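Pyruvate kinase (Cryptosporidium parvum, PDB 4DRS) probably catalyses the last step of glycolysis, passing the phosphoryl group of phosphoenolpyruvate to ADP to yield pyruvate and ATP. Local coordinates at residues L246-I251 with I265-K270; I106-K111 with Y228-I233; L134-D139 with E147-S152; L167-S172 with E197-N202; H396-S401 with K443-Q448. All coordinates share one frame; numbering follows the deposited sequence.

Overall arrangement
Contacts 1 and 2 belong to the parallel eight-stranded barrel, and their centres are about 10 Å apart. Strand 266-271 of contact 1 lies next to strand 232-235 of contact 2 in the sheet, and Lys270 of contact 1 forms a salt bridge with Asp109 of contact 2. Contacts 3 and 4 lie in one mixed sheet, with centres about 13 Å apart, and meet where Cys151 packs on Met201. This sheet is inserted into the barrel: both contacts fall, in sequence, between the two strands that contact 2 joins. Contact 1 follows, then contact 5, about 54 Å from contact 3 between centres. The five thus sample the barrel, the inserted domain and the C-terminal alpha/beta domain.

Contact 1 of 5, residues L246-I251 with I265-K270; sequences LCRQII and IKIISK
The CD1 methyl of Ile267 lies over one face of the Arg248 guanidinium. It sits toward the rim of that group, and the nearest pair is Ile267 CD1 with Arg248 NH1 at 3.6 Å. The arginine chain bends at chi2 (-83°), which turns Arg248 CD to 3.7 Å from Ile267 CD1. NE and CZ also lie close to that methyl. Cys247 approaches CD1 as well: its SG, anti to the backbone N, is 3.9 Å from Ile267 CD1. Ile251 adds a third neighbour. Its CD1 is 3.9 Å from Ile267 CD1, and the two chains run past each other in opposing senses. The same Ile251 CD1 also reaches Ile265 CG2 at 3.9 Å.

The contact packs helix 241-252 on strand 266-271. Together with strand 232-235 they make one beta-alpha-beta crossover of the TIM barrel. The helix segment runs nearly antiparallel to the strand, at 159°, with 10.1 Å between the axes.

The polar end of Arg248 is held from outside: NH2 bonds to Glu286 O and forms a salt bridge with Asp288. Asp288 also accepts from the backbone N of Ile267, which ties the arginine and the isoleucine to one carboxylate. The helix is therefore seated on the strand by van der Waals packing, with a methyl against the flat face of the guanidinium while NH2 is bonded to Glu286 O and Asp288.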
# COMPACT_ATOMS: atom_id res chain seq x y z
N LEU A 246 -26.24 18.72 30.00
CA LEU A 246 -27.46 19.36 30.49
C LEU A 246 -28.69 18.77 29.79
O LEU A 246 -29.69 18.46 30.44
CB LEU A 246 -27.40 20.89 30.31
CG LEU A 246 -28.65 21.71 30.68
CD1 LEU A 246 -29.11 21.47 32.11
CD2 LEU A 246 -28.40 23.20 30.45
N CYS A 247 -28.60 18.59 28.48
CA CYS A 247 -29.69 18.01 27.71
C CYS A 247 -29.96 16.55 28.10
O CYS A 247 -31.11 16.12 28.17
CB CYS A 247 -29.43 18.14 26.21
SG CYS A 247 -30.86 17.74 25.19
N ARG A 248 -28.89 15.79 28.35
CA ARG A 248 -29.00 14.42 28.85
C ARG A 248 -29.76 14.38 30.17
O ARG A 248 -30.65 13.55 30.37
CB ARG A 248 -27.62 13.78 29.07
CG ARG A 248 -26.79 13.56 27.81
CD ARG A 248 -27.15 12.28 27.07
NE ARG A 248 -26.24 12.10 25.94
CZ ARG A 248 -26.56 11.54 24.78
NH1 ARG A 248 -27.78 11.06 24.56
NH2 ARG A 248 -25.64 11.45 23.82
N GLN A 249 -29.39 15.30 31.07
CA GLN A 249 -30.00 15.39 32.39
C GLN A 249 -31.49 15.72 32.28
O GLN A 249 -32.31 15.07 32.93
CB GLN A 249 -29.27 16.44 33.24
CG GLN A 249 -29.70 16.43 34.70
CD GLN A 249 -29.06 17.55 35.51
OE1 GLN A 249 -28.90 18.68 35.04
NE2 GLN A 249 -28.70 17.23 36.76
N ILE A 250 -31.82 16.70 31.45
CA ILE A 250 -33.22 17.05 31.20
C ILE A 250 -34.02 15.83 30.74
O ILE A 250 -35.10 15.56 31.26
CB ILE A 250 -33.35 18.22 30.19
CG1 ILE A 250 -32.82 19.52 30.81
CG2 ILE A 250 -34.80 18.41 29.76
CD1 ILE A 250 -32.56 20.63 29.81
N ILE A 251 -33.47 15.08 29.78
CA ILE A 251 -34.13 13.87 29.28
C ILE A 251 -34.34 12.86 30.41
O ILE A 251 -35.44 12.32 30.55
CB ILE A 251 -33.36 13.24 28.09
CG1 ILE A 251 -33.45 14.15 26.85
CG2 ILE A 251 -33.89 11.85 27.76
CD1 ILE A 251 -32.30 13.98 25.88
N ILE A 265 -34.46 9.29 22.49
CA ILE A 265 -34.32 10.41 21.57
C ILE A 265 -32.85 10.82 21.44
O ILE A 265 -32.12 10.88 22.43
CB ILE A 265 -35.21 11.62 21.99
CG1 ILE A 265 -35.30 12.65 20.85
CG2 ILE A 265 -34.73 12.25 23.30
CD1 ILE A 265 -36.38 13.69 21.03
N LYS A 266 -32.42 11.11 20.21
CA LYS A 266 -31.01 11.35 19.93
C LYS A 266 -30.62 12.82 19.90
O LYS A 266 -31.32 13.65 19.32
CB LYS A 266 -30.59 10.63 18.64
CG LYS A 266 -30.39 9.14 18.85
CD LYS A 266 -30.69 8.33 17.61
CE LYS A 266 -31.07 6.90 17.99
NZ LYS A 266 -32.33 6.85 18.80
N ILE A 267 -29.51 13.12 20.56
CA ILE A 267 -28.99 14.48 20.64
C ILE A 267 -28.00 14.72 19.52
O ILE A 267 -26.97 14.04 19.42
CB ILE A 267 -28.31 14.75 22.00
CG1 ILE A 267 -29.31 14.56 23.14
CG2 ILE A 267 -27.70 16.15 22.03
CD1 ILE A 267 -28.68 14.53 24.52
N ILE A 268 -28.32 15.68 18.67
CA ILE A 268 -27.46 16.06 17.57
C ILE A 268 -26.97 17.48 17.83
O ILE A 268 -27.75 18.43 17.82
CB ILE A 268 -28.20 15.95 16.22
CG1 ILE A 268 -28.66 14.50 16.02
CG2 ILE A 268 -27.31 16.40 15.06
CD1 ILE A 268 -29.62 14.31 14.87
N SER A 269 -25.68 17.62 18.13
CA SER A 269 -25.13 18.92 18.47
C SER A 269 -24.72 19.68 17.23
O SER A 269 -24.05 19.14 16.34
CB SER A 269 -23.95 18.77 19.42
OG SER A 269 -24.38 18.24 20.67
N LYS A 270 -25.15 20.94 17.16
CA LYS A 270 -24.84 21.82 16.04
C LYS A 270 -23.62 22.67 16.36
O LYS A 270 -23.63 23.45 17.32
CB LYS A 270 -26.04 22.72 15.73
CG LYS A 270 -27.26 21.97 15.20
CD LYS A 270 -28.52 22.81 15.26
CE LYS A 270 -28.43 24.03 14.35
NZ LYS A 270 -29.63 24.89 14.53

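Contact 2 of 5, residues I106-K111 with Y228-I233; sequences IMLDTK and YNLDFI
Ile106 and Asp231 are joined through both backbone and side chain, beside the parallel pairing of two adjacent TIM-barrel strands, 105-109 and 232-235. Ile106 N donates to Asp231 OD2 at 2.8 Å, on the anti lone pair of that oxygen. Ile106 O takes two donors: Asp231 N at 3.0 Å, in the carbonyl plane, and Phe232 N at 3.2 Å, tilted from it. Further along, Leu108 N gives a straighter bond (167°) to Phe232 O.

Met107 and Phe232 project from one face of the sheet, into the barrel, and cross at about a right angle. Their CB atoms are 3.9 Å apart. Ile268 of the next strand touches both side chains. Met107 also comes near Arg74, a residue seen to bind ADP in this protein, though no ADP is bound here. Leu108 and Ile233 point outward, and Leu108 meets helix 215-226. On this outer side Leu230 turns back to the first strand. Its CG is 3.9 Å from Ile106 CG2, and its CD2 is 3.8 Å from Leu108 CB.

The second shell fixes the carboxylate that grips Ile106 N. Asp231 OD1 forms a salt bridge with NH1 of Arg461, from the C-terminal alpha/beta domain.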
# COMPACT_ATOMS: atom_id res chain seq x y z
N ILE A 106 -38.45 12.46 12.83
CA ILE A 106 -38.82 13.85 13.09
C ILE A 106 -37.82 14.51 14.04
O ILE A 106 -37.51 13.96 15.11
CB ILE A 106 -40.27 13.99 13.61
CG1 ILE A 106 -41.23 13.25 12.68
CG2 ILE A 106 -40.66 15.46 13.69
CD1 ILE A 106 -42.65 13.14 13.20
N MET A 107 -37.32 15.67 13.63
CA MET A 107 -36.26 16.41 14.32
C MET A 107 -36.76 17.77 14.82
O MET A 107 -37.33 18.56 14.05
CB MET A 107 -35.06 16.60 13.38
CG MET A 107 -34.00 17.60 13.85
SD MET A 107 -32.67 17.88 12.65
CE MET A 107 -31.68 16.40 12.85
N LEU A 108 -36.54 18.03 16.10
CA LEU A 108 -36.77 19.35 16.67
C LEU A 108 -35.43 20.08 16.76
O LEU A 108 -34.48 19.58 17.38
CB LEU A 108 -37.46 19.24 18.03
CG LEU A 108 -37.82 20.50 18.82
CD1 LEU A 108 -39.01 20.25 19.73
CD2 LEU A 108 -36.63 21.00 19.63
N ASP A 109 -35.36 21.24 16.12
CA ASP A 109 -34.15 22.07 16.10
C ASP A 109 -34.42 23.25 17.03
O ASP A 109 -35.31 24.06 16.76
CB ASP A 109 -33.88 22.56 14.67
CG ASP A 109 -32.54 23.26 14.51
OD1 ASP A 109 -32.18 24.15 15.33
OD2 ASP A 109 -31.83 22.94 13.54
N THR A 110 -33.68 23.32 18.14
CA THR A 110 -33.95 24.34 19.17
C THR A 110 -33.64 25.74 18.68
O THR A 110 -32.75 25.94 17.85
CB THR A 110 -33.16 24.09 20.48
OG1 THR A 110 -31.75 24.16 20.22
CG2 THR A 110 -33.52 22.73 21.08
N LYS A 111 -34.40 26.70 19.20
CA LYS A 111 -34.16 28.12 18.96
C LYS A 111 -32.76 28.52 19.45
O LYS A 111 -32.02 29.19 18.74
CB LYS A 111 -35.24 28.96 19.65
CG LYS A 111 -35.15 30.45 19.38
CD LYS A 111 -36.30 31.20 20.04
CE LYS A 111 -36.21 32.69 19.76
NZ LYS A 111 -37.48 33.38 20.12
N TYR A 228 -44.34 14.46 22.58
CA TYR A 228 -44.87 13.87 21.35
C TYR A 228 -43.96 12.81 20.74
O TYR A 228 -44.18 12.40 19.59
CB TYR A 228 -45.21 14.96 20.33
CG TYR A 228 -46.20 15.97 20.86
CD1 TYR A 228 -47.40 15.57 21.45
CD2 TYR A 228 -45.93 17.34 20.78
CE1 TYR A 228 -48.31 16.49 21.94
CE2 TYR A 228 -46.84 18.27 21.27
CZ TYR A 228 -48.02 17.84 21.85
OH TYR A 228 -48.92 18.76 22.34
N ASN A 229 -42.96 12.36 21.49
CA ASN A 229 -42.13 11.22 21.09
C ASN A 229 -41.35 11.46 19.78
O ASN A 229 -41.36 10.62 18.87
CB ASN A 229 -43.00 9.96 21.00
CG ASN A 229 -42.19 8.68 20.99
OD1 ASN A 229 -41.04 8.65 21.42
ND2 ASN A 229 -42.80 7.60 20.50
N LEU A 230 -40.68 12.60 19.68
CA LEU A 230 -39.84 12.90 18.52
C LEU A 230 -38.54 12.09 18.53
O LEU A 230 -38.21 11.44 19.53
CB LEU A 230 -39.58 14.41 18.41
CG LEU A 230 -40.62 15.24 17.63
CD1 LEU A 230 -41.99 15.21 18.28
CD2 LEU A 230 -40.16 16.68 17.44
N ASP A 231 -37.81 12.11 17.43
CA ASP A 231 -36.65 11.24 17.25
C ASP A 231 -35.29 11.91 17.43
O ASP A 231 -34.32 11.26 17.84
CB ASP A 231 -36.73 10.56 15.89
CG ASP A 231 -38.10 9.97 15.63
OD1 ASP A 231 -38.45 8.98 16.31
OD2 ASP A 231 -38.82 10.51 14.77
N PHE A 232 -35.22 13.20 17.14
CA PHE A 232 -33.97 13.94 17.23
C PHE A 232 -34.17 15.32 17.85
O PHE A 232 -35.20 15.97 17.63
CB PHE A 232 -33.32 14.09 15.84
CG PHE A 232 -33.26 12.81 15.06
CD1 PHE A 232 -32.26 11.87 15.30
CD2 PHE A 232 -34.20 12.54 14.07
CE1 PHE A 232 -32.21 10.68 14.59
CE2 PHE A 232 -34.16 11.35 13.35
CZ PHE A 232 -33.16 10.42 13.60
N ILE A 233 -33.18 15.74 18.62
CA ILE A 233 -33.08 17.11 19.10
C ILE A 233 -31.80 17.70 18.50
O ILE A 233 -30.69 17.30 18.87
CB ILE A 233 -33.02 17.19 20.65
CG1 ILE A 233 -34.30 16.63 21.28
CG2 ILE A 233 -32.82 18.64 21.10
CD1 ILE A 233 -34.19 16.36 22.77

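Contact 3 of 5, residues L134-D139 with E147-S152; sequences LKITTD and ECISCS
Leu134 places one methyl on Glu147 and the other on Ile149. CD1 rests 3.6 Å from Glu147 O, while CD2 touches Ile149 CD1, the two side chains roughly perpendicular. The backbone pairing begins with Lys135. Its N donates to Glu147 O at 2.8 Å, nearly along the C=O axis, and its O accepts from Ile149 N. The Lys135 chain is extended beyond CG and brings CD within 3.8 Å of Cys148 SG. Its amine end has another partner, the ring of Phe184, in a cation-pi contact.

Ile136 points to the other face. Its CG1 lies 3.8 Å from Ile149 CG1, and the two side chains run alongside each other. Ile149 reaches there with CG1 between the backbone N and the carbonyl carbon (chi1 60°). Ile136 CG2 also packs on Cys151 CB.

This is a parallel strand pair at one border of the mixed sheet in the domain that pyruvate kinases insert into the barrel. Strand 148-150 is the outermost strand there, and strand 184-188 continues the sheet on the far side of 133-137.

Next comes Thr137, whose N bonds to Ile149 O at 3.0 Å. Its CG2 sits 3.4 Å from the same Ile149 O. Its OG1 accepts from Asp139 N at 3.1 Å, which makes an ST turn at the end of the strand. Thr138 OG1 bonds outside the pair, to Asp183 O. At Asp139 the backbone O accepts from Ser150 OG at 2.7 Å, the hydroxyl standing above the carbonyl plane.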
# COMPACT_ATOMS: atom_id res chain seq x y z
N LEU A 134 -29.94 55.15 14.56
CA LEU A 134 -30.99 54.18 14.87
C LEU A 134 -30.96 53.77 16.34
O LEU A 134 -29.91 53.38 16.86
CB LEU A 134 -30.87 52.94 13.98
CG LEU A 134 -31.80 51.76 14.27
CD1 LEU A 134 -33.21 52.01 13.73
CD2 LEU A 134 -31.23 50.47 13.71
N LYS A 135 -32.11 53.86 16.99
CA LYS A 135 -32.28 53.43 18.37
C LYS A 135 -32.74 51.98 18.42
O LYS A 135 -33.49 51.53 17.54
CB LYS A 135 -33.29 54.34 19.08
CG LYS A 135 -33.42 54.12 20.58
CD LYS A 135 -34.50 55.02 21.17
CE LYS A 135 -34.72 54.73 22.64
NZ LYS A 135 -35.78 55.61 23.22
N ILE A 136 -32.29 51.24 19.43
CA ILE A 136 -32.69 49.85 19.63
C ILE A 136 -33.08 49.63 21.09
O ILE A 136 -32.21 49.60 21.97
CB ILE A 136 -31.58 48.85 19.21
CG1 ILE A 136 -31.14 49.10 17.76
CG2 ILE A 136 -32.07 47.42 19.36
CD1 ILE A 136 -29.84 48.41 17.37
N THR A 137 -34.38 49.50 21.35
CA THR A 137 -34.89 49.28 22.70
C THR A 137 -34.93 47.79 23.04
O THR A 137 -34.95 46.94 22.14
CB THR A 137 -36.28 49.93 22.91
OG1 THR A 137 -36.74 49.67 24.24
CG2 THR A 137 -37.30 49.39 21.90
N THR A 138 -34.94 47.47 24.34
CA THR A 138 -35.05 46.09 24.81
C THR A 138 -36.50 45.74 25.18
O THR A 138 -36.80 44.61 25.56
CB THR A 138 -34.12 45.81 26.01
OG1 THR A 138 -34.44 46.68 27.10
CG2 THR A 138 -32.66 46.00 25.62
N ASP A 139 -37.38 46.73 25.06
CA ASP A 139 -38.82 46.53 25.21
C ASP A 139 -39.29 45.75 23.99
O ASP A 139 -39.64 46.34 22.96
CB ASP A 139 -39.54 47.88 25.33
CG ASP A 139 -41.01 47.74 25.71
OD1 ASP A 139 -41.80 47.27 24.87
OD2 ASP A 139 -41.37 48.12 26.84
N GLU A 147 -36.75 54.47 13.08
CA GLU A 147 -35.91 55.22 14.01
C GLU A 147 -35.62 54.45 15.29
O GLU A 147 -34.53 54.56 15.85
CB GLU A 147 -36.57 56.57 14.34
CG GLU A 147 -36.92 57.41 13.11
CD GLU A 147 -38.06 58.38 13.36
OE1 GLU A 147 -37.90 59.28 14.21
OE2 GLU A 147 -39.11 58.24 12.70
N CYS A 148 -36.59 53.66 15.75
CA CYS A 148 -36.45 52.88 16.98
C CYS A 148 -37.02 51.47 16.83
O CYS A 148 -38.24 51.27 16.92
CB CYS A 148 -37.11 53.61 18.16
SG CYS A 148 -37.10 52.70 19.72
N ILE A 149 -36.14 50.50 16.59
CA ILE A 149 -36.53 49.09 16.50
C ILE A 149 -36.41 48.39 17.86
O ILE A 149 -35.88 48.95 18.82
CB ILE A 149 -35.74 48.31 15.42
CG1 ILE A 149 -34.23 48.33 15.72
CG2 ILE A 149 -36.05 48.85 14.03
CD1 ILE A 149 -33.45 47.23 15.03
N SER A 150 -36.90 47.15 17.91
CA SER A 150 -36.92 46.38 19.15
C SER A 150 -35.88 45.27 19.15
O SER A 150 -35.31 44.94 18.11
CB SER A 150 -38.32 45.81 19.39
OG SER A 150 -38.44 45.33 20.71
N CYS A 151 -35.64 44.69 20.33
CA CYS A 151 -34.63 43.66 20.52
C CYS A 151 -35.07 42.67 21.59
O CYS A 151 -35.62 43.06 22.62
CB CYS A 151 -33.30 44.31 20.91
SG CYS A 151 -31.90 43.19 21.15
N SER A 152 -34.82 41.38 21.34
CA SER A 152 -35.22 40.32 22.26
C SER A 152 -34.26 40.15 23.44
O SER A 152 -34.62 39.58 24.47
CB SER A 152 -35.35 39.00 21.51
OG SER A 152 -34.13 38.66 20.88

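Contact 4 of 5, residues L167-S172 with E197-N202; sequences LIADGS and ERKNMN
Asp170 OD2 lies over one face of the Asn200 amide, above ND2 and 2.9 Å from it. The carboxylate and amide planes are 32° apart. An oxygen over the face is badly placed for the N-H bonds, which lie in the amide plane, and the pair is not a hydrogen bond. The Asn200 side chain also lies against Arg116, another of the ADP-binding residues. Arg116 has a second link to the same segment, since its NH1 bonds to Arg198 O.

The backbones hold the two segments together more firmly. Leu167 and Asn202 form an antiparallel hydrogen-bonded pair: Leu167 N donates to Asn202 O at 2.8 Å, and Asn202 N returns a bond to Leu167 O. Ile168 and Met201 are the non-hydrogen-bonded pair beside it. Their side chains leave the sheet in parallel, with Ile168 CG1 3.7 Å from Met201 CG.

Strand 201-202 is the outermost strand on this border of the mixed sheet in the domain inserted into the barrel, and its partner here is strand 165-168.

Where strand 165-168 ends, Ala169 N donates to Asn200 O at 2.7 Å, from above the carbonyl plane. Ala169, Asp170 and Gly171 then all have positive phi, and the chain turns sharply. Ser172 closes the turn: its N bonds to Ile168 O, and its OG to Ala169 O at 2.8 Å. Outside the turn, Ala169 CB touches Lys199 CD at 3.8 Å. The lysine chain bends at chi2 (-63°), which keeps CD near that methyl.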
# COMPACT_ATOMS: atom_id res chain seq x y z
N LEU A 167 -24.54 43.90 14.33
CA LEU A 167 -24.94 43.41 13.01
C LEU A 167 -26.35 42.85 13.02
O LEU A 167 -26.72 42.09 13.91
CB LEU A 167 -23.95 42.36 12.49
CG LEU A 167 -22.50 42.78 12.25
CD1 LEU A 167 -21.67 41.58 11.82
CD2 LEU A 167 -22.39 43.90 11.22
N ILE A 168 -27.14 43.23 12.01
CA ILE A 168 -28.52 42.76 11.89
C ILE A 168 -28.73 42.04 10.56
O ILE A 168 -28.19 42.46 9.53
CB ILE A 168 -29.53 43.92 12.09
CG1 ILE A 168 -29.32 44.56 13.47
CG2 ILE A 168 -30.96 43.42 11.94
CD1 ILE A 168 -30.11 45.83 13.72
N ALA A 169 -29.49 40.95 10.60
CA ALA A 169 -29.80 40.10 9.44
C ALA A 169 -28.55 39.48 8.80
O ALA A 169 -28.44 39.41 7.57
CB ALA A 169 -30.64 40.85 8.41
N ASP A 170 -27.63 39.03 9.65
CA ASP A 170 -26.36 38.41 9.24
C ASP A 170 -25.55 39.27 8.26
O ASP A 170 -25.28 38.87 7.13
CB ASP A 170 -26.58 37.00 8.67
CG ASP A 170 -27.02 36.00 9.73
OD1 ASP A 170 -26.29 35.82 10.72
OD2 ASP A 170 -28.10 35.39 9.55
N GLY A 171 -25.17 40.46 8.72
CA GLY A 171 -24.36 41.38 7.93
C GLY A 171 -25.15 42.12 6.86
O GLY A 171 -24.74 42.16 5.70
N SER A 172 -26.28 42.69 7.26
CA SER A 172 -27.08 43.53 6.37
C SER A 172 -27.09 44.96 6.90
O SER A 172 -26.67 45.88 6.20
CB SER A 172 -28.50 42.99 6.24
OG SER A 172 -28.49 41.63 5.85
N GLU A 197 -38.70 41.99 9.55
CA GLU A 197 -38.97 41.71 10.97
C GLU A 197 -38.25 40.44 11.41
O GLU A 197 -37.74 39.68 10.58
CB GLU A 197 -40.47 41.55 11.20
CG GLU A 197 -41.32 42.74 10.77
CD GLU A 197 -42.80 42.56 11.08
OE1 GLU A 197 -43.50 43.59 11.23
OE2 GLU A 197 -43.27 41.41 11.17
N ARG A 198 -38.21 40.21 12.73
CA ARG A 198 -37.64 39.00 13.32
C ARG A 198 -36.25 38.65 12.77
O ARG A 198 -35.89 37.47 12.68
CB ARG A 198 -38.57 37.80 13.12
CG ARG A 198 -39.85 37.79 13.94
CD ARG A 198 -40.64 36.54 13.58
NE ARG A 198 -41.88 36.40 14.34
CZ ARG A 198 -41.98 35.77 15.51
NH1 ARG A 198 -40.91 35.21 16.08
NH2 ARG A 198 -43.16 35.69 16.12
N LYS A 199 -35.49 39.66 12.38
CA LYS A 199 -34.19 39.43 11.77
C LYS A 199 -33.11 39.09 12.80
O LYS A 199 -33.20 39.49 13.96
CB LYS A 199 -33.77 40.63 10.91
CG LYS A 199 -34.49 40.71 9.57
CD LYS A 199 -34.17 39.52 8.69
CE LYS A 199 -34.92 39.59 7.36
NZ LYS A 199 -34.67 38.38 6.53
N ASN A 200 -32.11 38.35 12.35
CA ASN A 200 -30.96 37.96 13.16
C ASN A 200 -30.20 39.19 13.67
O ASN A 200 -30.23 40.25 13.05
CB ASN A 200 -30.01 37.08 12.35
CG ASN A 200 -30.75 36.04 11.52
OD1 ASN A 200 -31.24 35.04 12.05
ND2 ASN A 200 -30.82 36.27 10.21
N MET A 201 -29.52 39.03 14.80
CA MET A 201 -28.66 40.09 15.33
C MET A 201 -27.36 39.50 15.86
O MET A 201 -27.35 38.42 16.45
CB MET A 201 -29.38 40.89 16.43
CG MET A 201 -29.02 42.37 16.44
SD MET A 201 -30.05 43.37 17.54
CE MET A 201 -29.01 43.43 19.00
N ASN A 202 -26.26 40.22 15.65
CA ASN A 202 -24.94 39.74 16.03
C ASN A 202 -24.13 40.81 16.75
O ASN A 202 -24.20 42.00 16.41
CB ASN A 202 -24.16 39.27 14.80
CG ASN A 202 -24.88 38.16 14.06
OD1 ASN A 202 -24.94 37.02 14.53
ND2 ASN A 202 -25.40 38.48 12.88

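Contact 5 of 5, residues H396-S401 with K443-Q448; sequences HAIHSS and KYRPSQ
Ile398 faces the 443-448 loop and sets both its CG2 and CD1 methyls against Lys443 O, with CD1 at 3.4 Å from that oxygen. CG2 also lies 3.9 Å from Tyr444 CD1, approaching that ring at a slant. CD1 is also 3.8 Å from Arg445 CG, where the Ile398 and Arg445 side chains are nearly at right angles. His399 meets the tyrosine differently. Its CA lies in the plane of the Tyr444 ring, at the edge, 3.9 Å from CE1. Tyr444 CE1 in turn lies at the edge of the imidazole, 4.2 Å from His399 ND1, so neither ring stacks on the other.

The contact sets helix 391-401 against the loop that leads into strand 449-454 of the C-terminal alpha/beta domain. His399 also packs on Asp422 of a second subunit.

The polar ends of the loop residues are engaged elsewhere. Lys443 NZ and Tyr444 OH both reach Glu410 OE2. Arg445 NH1 bonds to Ser442 O, and its NH2 forms a salt bridge with Asp357 of the barrel region. With those tips bonded elsewhere, the isoleucine methyls meet a carbonyl oxygen, an aromatic ring and an aliphatic CG.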
# COMPACT_ATOMS: atom_id res chain seq x y z
N HIS A 396 -10.92 0.08 4.05
CA HIS A 396 -9.62 -0.13 4.68
C HIS A 396 -9.15 1.07 5.45
O HIS A 396 -8.53 0.93 6.50
CB HIS A 396 -8.57 -0.58 3.65
CG HIS A 396 -8.81 -1.98 3.13
ND1 HIS A 396 -8.78 -3.06 3.93
CD2 HIS A 396 -9.09 -2.45 1.85
CE1 HIS A 396 -9.03 -4.17 3.20
NE2 HIS A 396 -9.22 -3.79 1.92
N ALA A 397 -9.46 2.27 4.95
CA ALA A 397 -9.13 3.51 5.64
C ALA A 397 -9.79 3.58 7.03
O ALA A 397 -9.11 3.80 8.03
CB ALA A 397 -9.52 4.72 4.80
N ILE A 398 -11.11 3.35 7.07
CA ILE A 398 -11.86 3.35 8.33
C ILE A 398 -11.41 2.21 9.25
O ILE A 398 -11.18 2.43 10.44
CB ILE A 398 -13.39 3.29 8.10
CG1 ILE A 398 -13.85 4.49 7.26
CG2 ILE A 398 -14.13 3.27 9.42
CD1 ILE A 398 -15.18 4.28 6.56
N HIS A 399 -11.26 1.01 8.70
CA HIS A 399 -10.84 -0.15 9.48
C HIS A 399 -9.50 0.05 10.15
O HIS A 399 -9.31 -0.35 11.30
CB HIS A 399 -10.83 -1.41 8.60
CG HIS A 399 -10.59 -2.69 9.37
ND1 HIS A 399 -11.54 -3.26 10.13
CD2 HIS A 399 -9.47 -3.50 9.46
CE1 HIS A 399 -11.05 -4.38 10.68
NE2 HIS A 399 -9.78 -4.53 10.27
N SER A 400 -8.57 0.68 9.43
CA SER A 400 -7.23 0.99 9.97
C SER A 400 -7.24 2.08 11.04
O SER A 400 -6.42 2.06 11.95
CB SER A 400 -6.28 1.40 8.85
OG SER A 400 -6.10 0.35 7.92
N SER A 401 -8.16 3.04 10.92
CA SER A 401 -8.26 4.16 11.85
C SER A 401 -8.86 3.78 13.21
O SER A 401 -8.76 4.54 14.18
CB SER A 401 -9.08 5.30 11.24
OG SER A 401 -8.60 5.64 9.95
N LYS A 443 -21.02 2.64 9.76
CA LYS A 443 -19.69 3.17 10.03
C LYS A 443 -18.62 2.64 9.06
O LYS A 443 -17.67 3.35 8.72
CB LYS A 443 -19.31 2.85 11.47
CG LYS A 443 -17.93 3.32 11.91
CD LYS A 443 -17.62 2.86 13.32
CE LYS A 443 -16.21 3.26 13.74
NZ LYS A 443 -15.93 2.86 15.14
N TYR A 444 -18.78 1.40 8.60
CA TYR A 444 -17.76 0.80 7.74
C TYR A 444 -18.07 0.91 6.25
O TYR A 444 -17.37 0.33 5.42
CB TYR A 444 -17.43 -0.63 8.17
CG TYR A 444 -16.67 -0.63 9.47
CD1 TYR A 444 -15.29 -0.47 9.48
CD2 TYR A 444 -17.34 -0.72 10.69
CE1 TYR A 444 -14.58 -0.43 10.67
CE2 TYR A 444 -16.64 -0.67 11.89
CZ TYR A 444 -15.27 -0.53 11.87
OH TYR A 444 -14.57 -0.49 13.05
N ARG A 445 -19.11 1.69 5.94
CA ARG A 445 -19.41 2.16 4.58
C ARG A 445 -19.48 1.07 3.49
O ARG A 445 -18.77 1.14 2.49
CB ARG A 445 -18.44 3.27 4.16
CG ARG A 445 -18.59 4.57 4.94
CD ARG A 445 -19.93 5.25 4.67
NE ARG A 445 -19.96 6.63 5.17
CZ ARG A 445 -20.54 7.01 6.31
NH1 ARG A 445 -21.14 6.13 7.09
NH2 ARG A 445 -20.51 8.29 6.66
N PRO A 446 -20.36 0.08 3.68
CA PRO A 446 -20.47 -0.96 2.66
C PRO A 446 -21.07 -0.40 1.36
O PRO A 446 -21.84 0.56 1.40
CB PRO A 446 -21.45 -1.96 3.28
CG PRO A 446 -22.29 -1.14 4.20
CD PRO A 446 -21.35 -0.10 4.76
N SER A 447 -20.71 -1.00 0.23
CA SER A 447 -21.35 -0.63 -1.03
C SER A 447 -22.78 -1.16 -1.05
O SER A 447 -23.64 -0.60 -1.72
CB SER A 447 -20.57 -1.16 -2.24
OG SER A 447 -20.85 -2.54 -2.46
N GLN A 448 -23.02 -2.24 -0.31
CA GLN A 448 -24.34 -2.85 -0.24
C GLN A 448 -25.25 -2.01 0.63
O GLN A 448 -24.81 -1.43 1.64
CB GLN A 448 -24.28 -4.27 0.33
CG GLN A 448 -23.49 -5.27 -0.50
CD GLN A 448 -21.99 -5.14 -0.31
OE1 GLN A 448 -21.53 -4.51 0.64
NE2 GLN A 448 -21.22 -5.75 -1.21